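Local coordinates for protein putative branched-chain amino acid ABC transporter (Chromobacterium violaceum, PDB 4PYR) that adopts a periplasmic-binding-protein-like architecture, holds a bound glutathione, and may serve in amino acid transport or as an enzyme regulator, at residues T80-A85 with N96-S101; V2-I7 with V62-L67. All blocks are in the same frame, centred on the assembly; numbering follows the deposited sequence.

Contact 1 of 2, residues T80-A85 with N96-S101; sequences TVPTLA and NPKLYS
Thr83 and Tyr100 lie at the middle of a short parallel pairing between strands 83-85 and 99-101. Thr83 O accepts from Tyr100 N at 2.8 Å, with 163° at the hydrogen. Before it, Thr83 N donates to Lys98 O at 2.8 Å; after it, Ala85 N reaches Tyr100 O at 2.9 Å, a more bent bond (136°). Two CA-H...O contacts, from Pro82 to Lys98 O and from Ser101 to Ala85 O, add to the ladder.

Side chains divide by face. Leu84 CD1 packs 4.0 Å from Tyr100 CB, the two side chains crossing at about a right angle, while Thr83 O sits at the edge of the tyrosine ring. Leu99 CG is anti to the backbone N (chi1 -177°), and its CD1 meets Thr83 CG2 at 3.9 Å. At the exposed end, the bent Lys98 chain lays CE 3.2 Å from Thr80 O, touching through methylene carbons.

Bonds within each segment and to its surroundings help to position these groups. Thr83 OG1 donates to Val81 O at 2.6 Å from above the carbonyl plane and also bonds Tyr52 OH. Asn96 OD1 accepts from Lys98 N (3.1 Å), an Asx turn leading into the strand, and its ND2 is held by Ala76 O and Val79 O. Tyr100 OH accepts from Gly270 N.

Ser101 OG bonds the carbonyl of Asn87, a residue of the glutathione pocket. The chemistry therefore implies a backbone-held sheet edge, mostly apolar on its Leu84-Tyr100 face, where the phenol oxygen is satisfied, that ends in a polar link to the ligand site.

Contact 2 of 2, residues V2-I7 with V62-L67; sequences VRIGVI and VVIGPL
Gly5 O is approached by two groups of the neighbouring strand: it accepts from Ile64 N at 2.8 Å, and takes a CA-H...O contact from Val63 CA at 3.2 Å. Val62 O is shared in the same way, by Gly5 N at 2.9 Å and by the CA-H of Ile4. Ile7 N closes the ladder on Ile64 O at 2.9 Å and is almost straight (173°). At the other end, Val62 N to Arg3 O is weak. Bonds alternating in this way are those of parallel strands, here twisted by 31° over their short axes.

Ile4, Val62 and Ile64 share one face. Val62 CG1 stands between its own backbone N and carbonyl carbon (chi1 56°), from where it meets Ile4 CG1 at 3.6 Å, the two side chains lying side by side and pointing the same way. The other branch of Ile4, CG2, touches Ile64 CD1 at 3.7 Å. Ile7 instead joins the side of Val63, with CD1 3.9 Å from Val63 CG1, on the side of the sheet where Gly5 contributes no side chain.

After Ile64 the chain leaves the strand at Gly65, which has a positive phi; a side chain there would collide with Ile7 O and crowd the carbonyl O of Ile64. A cis peptide bond then leads into Pro66. Gly65 CA still faces Ile7 O in a CA-H...O contact at 3.4 Å.

Around this pairing, strand 36-42 bonds the far edge of strand 2-8, while Arg3 forms a salt bridge with Asp58. Helix 245-265 covers the Ile4-Val62-Ile64 face through Tyr258, Ala261 and Ala257, and helix 48-57 covers Ile7 and Val63 through Tyr52.

Both contacts belong to one five-stranded parallel sheet and join through neighbouring strands 62-64 and 83-85, where Leu84 N lies 2.8 Å from Val63 O and Leu84 O lies 2.8 Å from Gly65 N, both probable hydrogen bonds. Contact 2 is the more fully buried: none of its touching residues is exposed, and the side-chain packing between its two segments is wholly aliphatic. Contact 1 includes an edge strand, 99-101, so it mixes a buried ladder with an exposed lysine end and hydroxyl anchors. Helix 245-265 and Tyr52 serve both. The centres of the two contacts are about 10 Å apart. Contact 1 comes nearer the glutathione, about 5 Å from the Ser101 side chain.

Contact 1 of 2, residues T80-A85 with N96-S101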
loop_
_atom_site.group_PDB
_atom_site.type_symbol
_atom_site.label_atom_id
_atom_site.label_comp_id
_atom_site.label_asym_id
_atom_site.label_seq_id
_atom_site.Cartn_x
_atom_site.Cartn_y
_atom_site.Cartn_z
ATOM N N THR A 80 -22.075 -3.620 -10.684
ATOM C CA THR A 80 -22.842 -4.864 -10.879
ATOM C C THR A 80 -21.994 -6.100 -11.156
ATOM O O THR A 80 -22.516 -7.201 -11.150
ATOM C CB THR A 80 -23.801 -4.737 -12.051
ATOM O OG1 THR A 80 -23.042 -4.382 -13.208
ATOM C CG2 THR A 80 -24.881 -3.697 -11.756
ATOM N N VAL A 81 -20.708 -5.910 -11.420
ATOM C CA VAL A 81 -19.757 -7.009 -11.443
ATOM C C VAL A 81 -18.659 -6.719 -10.399
ATOM O O VAL A 81 -18.488 -5.565 -9.979
ATOM C CB VAL A 81 -19.124 -7.222 -12.833
ATOM C CG1 VAL A 81 -20.172 -7.456 -13.871
ATOM C CG2 VAL A 81 -18.167 -6.083 -13.223
ATOM N N PRO A 82 -17.974 -7.765 -9.919
ATOM C CA PRO A 82 -16.942 -7.541 -8.929
ATOM C C PRO A 82 -16.010 -6.468 -9.413
ATOM O O PRO A 82 -15.534 -6.561 -10.546
ATOM C CB PRO A 82 -16.281 -8.903 -8.796
ATOM C CG PRO A 82 -17.310 -9.878 -9.198
ATOM C CD PRO A 82 -18.050 -9.183 -10.312
ATOM N N THR A 83 -15.794 -5.449 -8.578
ATOM C CA THR A 83 -15.029 -4.290 -9.002
ATOM C C THR A 83 -13.995 -3.969 -7.961
ATOM O O THR A 83 -14.303 -3.809 -6.790
ATOM C CB THR A 83 -15.999 -3.132 -9.245
ATOM O OG1 THR A 83 -16.891 -3.533 -10.271
ATOM C CG2 THR A 83 -15.307 -1.886 -9.669
ATOM N N LEU A 84 -12.740 -3.956 -8.429
ATOM C CA LEU A 84 -11.598 -3.713 -7.563
ATOM C C LEU A 84 -11.119 -2.293 -7.753
ATOM O O LEU A 84 -10.246 -2.013 -8.605
ATOM C CB LEU A 84 -10.478 -4.722 -7.866
ATOM C CG LEU A 84 -9.357 -4.650 -6.860
ATOM C CD1 LEU A 84 -9.710 -5.158 -5.484
ATOM C CD2 LEU A 84 -8.207 -5.453 -7.469
ATOM N N ALA A 85 -11.669 -1.385 -6.954
ATOM C CA ALA A 85 -11.156 -0.015 -6.914
ATOM C C ALA A 85 -9.746 0.039 -6.328
ATOM O O ALA A 85 -9.347 -0.772 -5.505
ATOM C CB ALA A 85 -12.110 0.880 -6.137
ATOM N N ASN A 96 -22.029 -1.494 -1.287
ATOM C CA ASN A 96 -22.195 -2.360 -2.461
ATOM C C ASN A 96 -21.270 -3.555 -2.321
ATOM O O ASN A 96 -20.054 -3.406 -2.289
ATOM C CB ASN A 96 -21.928 -1.628 -3.773
ATOM C CG ASN A 96 -22.360 -2.441 -4.988
ATOM O OD1 ASN A 96 -22.196 -3.664 -5.024
ATOM N ND2 ASN A 96 -22.872 -1.767 -5.997
ATOM N N PRO A 97 -21.834 -4.762 -2.237
ATOM C CA PRO A 97 -21.022 -5.905 -1.839
ATOM C C PRO A 97 -20.115 -6.448 -2.906
ATOM O O PRO A 97 -19.258 -7.288 -2.601
ATOM C CB PRO A 97 -22.079 -6.963 -1.428
ATOM C CG PRO A 97 -23.274 -6.588 -2.212
ATOM C CD PRO A 97 -23.280 -5.090 -2.154
ATOM N N LYS A 98 -20.259 -5.946 -4.137
ATOM C CA LYS A 98 -19.383 -6.302 -5.233
ATOM C C LYS A 98 -18.258 -5.305 -5.420
ATOM O O LYS A 98 -17.463 -5.506 -6.305
ATOM C CB LYS A 98 -20.160 -6.373 -6.536
ATOM C CG LYS A 98 -21.187 -7.481 -6.557
ATOM C CD LYS A 98 -21.823 -7.493 -7.942
ATOM C CE LYS A 98 -21.758 -8.870 -8.578
ATOM N NZ LYS A 98 -23.010 -9.592 -8.278
ATOM N N LEU A 99 -18.228 -4.260 -4.600
ATOM C CA LEU A 99 -17.174 -3.252 -4.663
ATOM C C LEU A 99 -16.133 -3.473 -3.585
ATOM O O LEU A 99 -16.418 -3.432 -2.415
ATOM C CB LEU A 99 -17.781 -1.844 -4.543
ATOM C CG LEU A 99 -16.798 -0.674 -4.654
ATOM C CD1 LEU A 99 -15.978 -0.787 -5.944
ATOM C CD2 LEU A 99 -17.484 0.685 -4.532
ATOM N N TYR A 100 -14.860 -3.635 -4.057
ATOM C CA TYR A 100 -13.741 -3.986 -3.193
ATOM C C TYR A 100 -12.643 -2.938 -3.436
ATOM O O TYR A 100 -12.725 -2.161 -4.378
ATOM C CB TYR A 100 -13.169 -5.379 -3.571
ATOM C CG TYR A 100 -14.191 -6.507 -3.466
ATOM C CD1 TYR A 100 -14.323 -7.209 -2.296
ATOM C CD2 TYR A 100 -14.969 -6.871 -4.562
ATOM C CE1 TYR A 100 -15.290 -8.224 -2.167
ATOM C CE2 TYR A 100 -15.917 -7.894 -4.460
ATOM C CZ TYR A 100 -16.059 -8.563 -3.273
ATOM O OH TYR A 100 -16.994 -9.588 -3.164
ATOM N N SER A 101 -11.650 -2.923 -2.556
ATOM C CA SER A 101 -10.522 -1.978 -2.689
ATOM C C SER A 101 -9.211 -2.727 -2.517
ATOM O O SER A 101 -9.106 -3.586 -1.671
ATOM C CB SER A 101 -10.599 -0.869 -1.614
ATOM O OG SER A 101 -9.431 -0.046 -1.632
#

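Contact 2 of 2, residues V2-I7 with V62-L67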
loop_
_atom_site.group_PDB
_atom_site.type_symbol
_atom_site.label_atom_id
_atom_site.label_comp_id
_atom_site.label_asym_id
_atom_site.label_seq_id
_atom_site.Cartn_x
_atom_site.Cartn_y
_atom_site.Cartn_z
ATOM N N VAL A 2 -12.526 -15.231 -18.380
ATOM C CA VAL A 2 -12.415 -13.955 -17.643
ATOM C C VAL A 2 -12.039 -12.805 -18.572
ATOM O O VAL A 2 -11.021 -12.864 -19.317
ATOM C CB VAL A 2 -11.415 -14.044 -16.472
ATOM C CG1 VAL A 2 -11.399 -12.743 -15.666
ATOM C CG2 VAL A 2 -11.750 -15.244 -15.582
ATOM N N ARG A 3 -12.911 -11.802 -18.551
ATOM C CA ARG A 3 -12.716 -10.558 -19.275
ATOM C C ARG A 3 -12.666 -9.410 -18.267
ATOM O O ARG A 3 -13.600 -9.109 -17.591
ATOM C CB ARG A 3 -13.796 -10.358 -20.338
ATOM C CG ARG A 3 -13.820 -11.477 -21.370
ATOM C CD ARG A 3 -13.748 -11.045 -22.841
ATOM N NE ARG A 3 -14.244 -9.692 -23.115
ATOM C CZ ARG A 3 -15.459 -9.374 -23.525
ATOM N NH1 ARG A 3 -15.740 -8.092 -23.715
ATOM N NH2 ARG A 3 -16.393 -10.304 -23.750
ATOM N N ILE A 4 -11.514 -8.794 -18.141
ATOM C CA ILE A 4 -11.319 -7.764 -17.117
ATOM C C ILE A 4 -11.406 -6.396 -17.747
ATOM O O ILE A 4 -10.672 -6.092 -18.667
ATOM C CB ILE A 4 -9.905 -7.878 -16.493
ATOM C CG1 ILE A 4 -9.677 -9.282 -15.901
ATOM C CG2 ILE A 4 -9.671 -6.819 -15.396
ATOM C CD1 ILE A 4 -8.251 -9.492 -15.404
ATOM N N GLY A 5 -12.285 -5.543 -17.244
ATOM C CA GLY A 5 -12.311 -4.176 -17.726
ATOM C C GLY A 5 -11.349 -3.406 -16.876
ATOM O O GLY A 5 -11.421 -3.457 -15.661
ATOM N N VAL A 6 -10.389 -2.750 -17.528
ATOM C CA VAL A 6 -9.355 -1.966 -16.831
ATOM C C VAL A 6 -9.714 -0.498 -17.061
ATOM O O VAL A 6 -9.511 0.021 -18.139
ATOM C CB VAL A 6 -7.961 -2.301 -17.355
ATOM C CG1 VAL A 6 -6.934 -1.577 -16.467
ATOM C CG2 VAL A 6 -7.700 -3.794 -17.358
ATOM N N ILE A 7 -10.335 0.120 -16.060
ATOM C CA ILE A 7 -10.970 1.417 -16.183
ATOM C C ILE A 7 -10.234 2.383 -15.271
ATOM O O ILE A 7 -10.472 2.466 -14.065
ATOM C CB ILE A 7 -12.467 1.295 -15.768
ATOM C CG1 ILE A 7 -13.096 0.226 -16.657
ATOM C CG2 ILE A 7 -13.159 2.612 -15.975
ATOM C CD1 ILE A 7 -14.570 -0.011 -16.469
ATOM N N VAL A 62 -15.278 -8.668 -14.565
ATOM C CA VAL A 62 -14.690 -8.081 -13.370
ATOM C C VAL A 62 -13.992 -6.797 -13.842
ATOM O O VAL A 62 -13.668 -6.680 -15.009
ATOM C CB VAL A 62 -13.655 -9.058 -12.768
ATOM C CG1 VAL A 62 -12.603 -9.421 -13.807
ATOM C CG2 VAL A 62 -13.058 -8.579 -11.457
ATOM N N VAL A 63 -13.869 -5.844 -12.942
ATOM C CA VAL A 63 -13.264 -4.552 -13.257
ATOM C C VAL A 63 -12.152 -4.221 -12.289
ATOM O O VAL A 63 -12.238 -4.528 -11.110
ATOM C CB VAL A 63 -14.353 -3.451 -13.264
ATOM C CG1 VAL A 63 -13.748 -2.059 -13.195
ATOM C CG2 VAL A 63 -15.219 -3.576 -14.509
ATOM N N ILE A 64 -11.056 -3.678 -12.854
ATOM C CA ILE A 64 -9.988 -3.039 -12.083
ATOM C C ILE A 64 -10.165 -1.546 -12.282
ATOM O O ILE A 64 -10.256 -1.078 -13.420
ATOM C CB ILE A 64 -8.599 -3.458 -12.587
ATOM C CG1 ILE A 64 -8.404 -4.942 -12.249
ATOM C CG2 ILE A 64 -7.506 -2.577 -11.947
ATOM C CD1 ILE A 64 -7.214 -5.548 -12.983
ATOM N N GLY A 65 -10.255 -0.825 -11.164
ATOM C CA GLY A 65 -10.559 0.584 -11.196
ATOM C C GLY A 65 -11.878 0.841 -10.511
ATOM O O GLY A 65 -12.609 -0.091 -10.204
ATOM N N PRO A 66 -12.180 2.114 -10.281
ATOM C CA PRO A 66 -11.423 3.312 -10.636
ATOM C C PRO A 66 -10.311 3.663 -9.651
ATOM O O PRO A 66 -10.049 2.958 -8.678
ATOM C CB PRO A 66 -12.474 4.444 -10.576
ATOM C CG PRO A 66 -13.731 3.848 -10.096
ATOM C CD PRO A 66 -13.449 2.450 -9.648
ATOM N N LEU A 67 -9.644 4.763 -9.967
ATOM C CA LEU A 67 -8.487 5.200 -9.197
ATOM C C LEU A 67 -8.784 6.378 -8.292
ATOM O O LEU A 67 -8.289 6.408 -7.165
ATOM C CB LEU A 67 -7.321 5.496 -10.131
ATOM C CG LEU A 67 -5.966 5.772 -9.483
ATOM C CD1 LEU A 67 -5.525 4.642 -8.554
ATOM C CD2 LEU A 67 -4.918 5.972 -10.567
#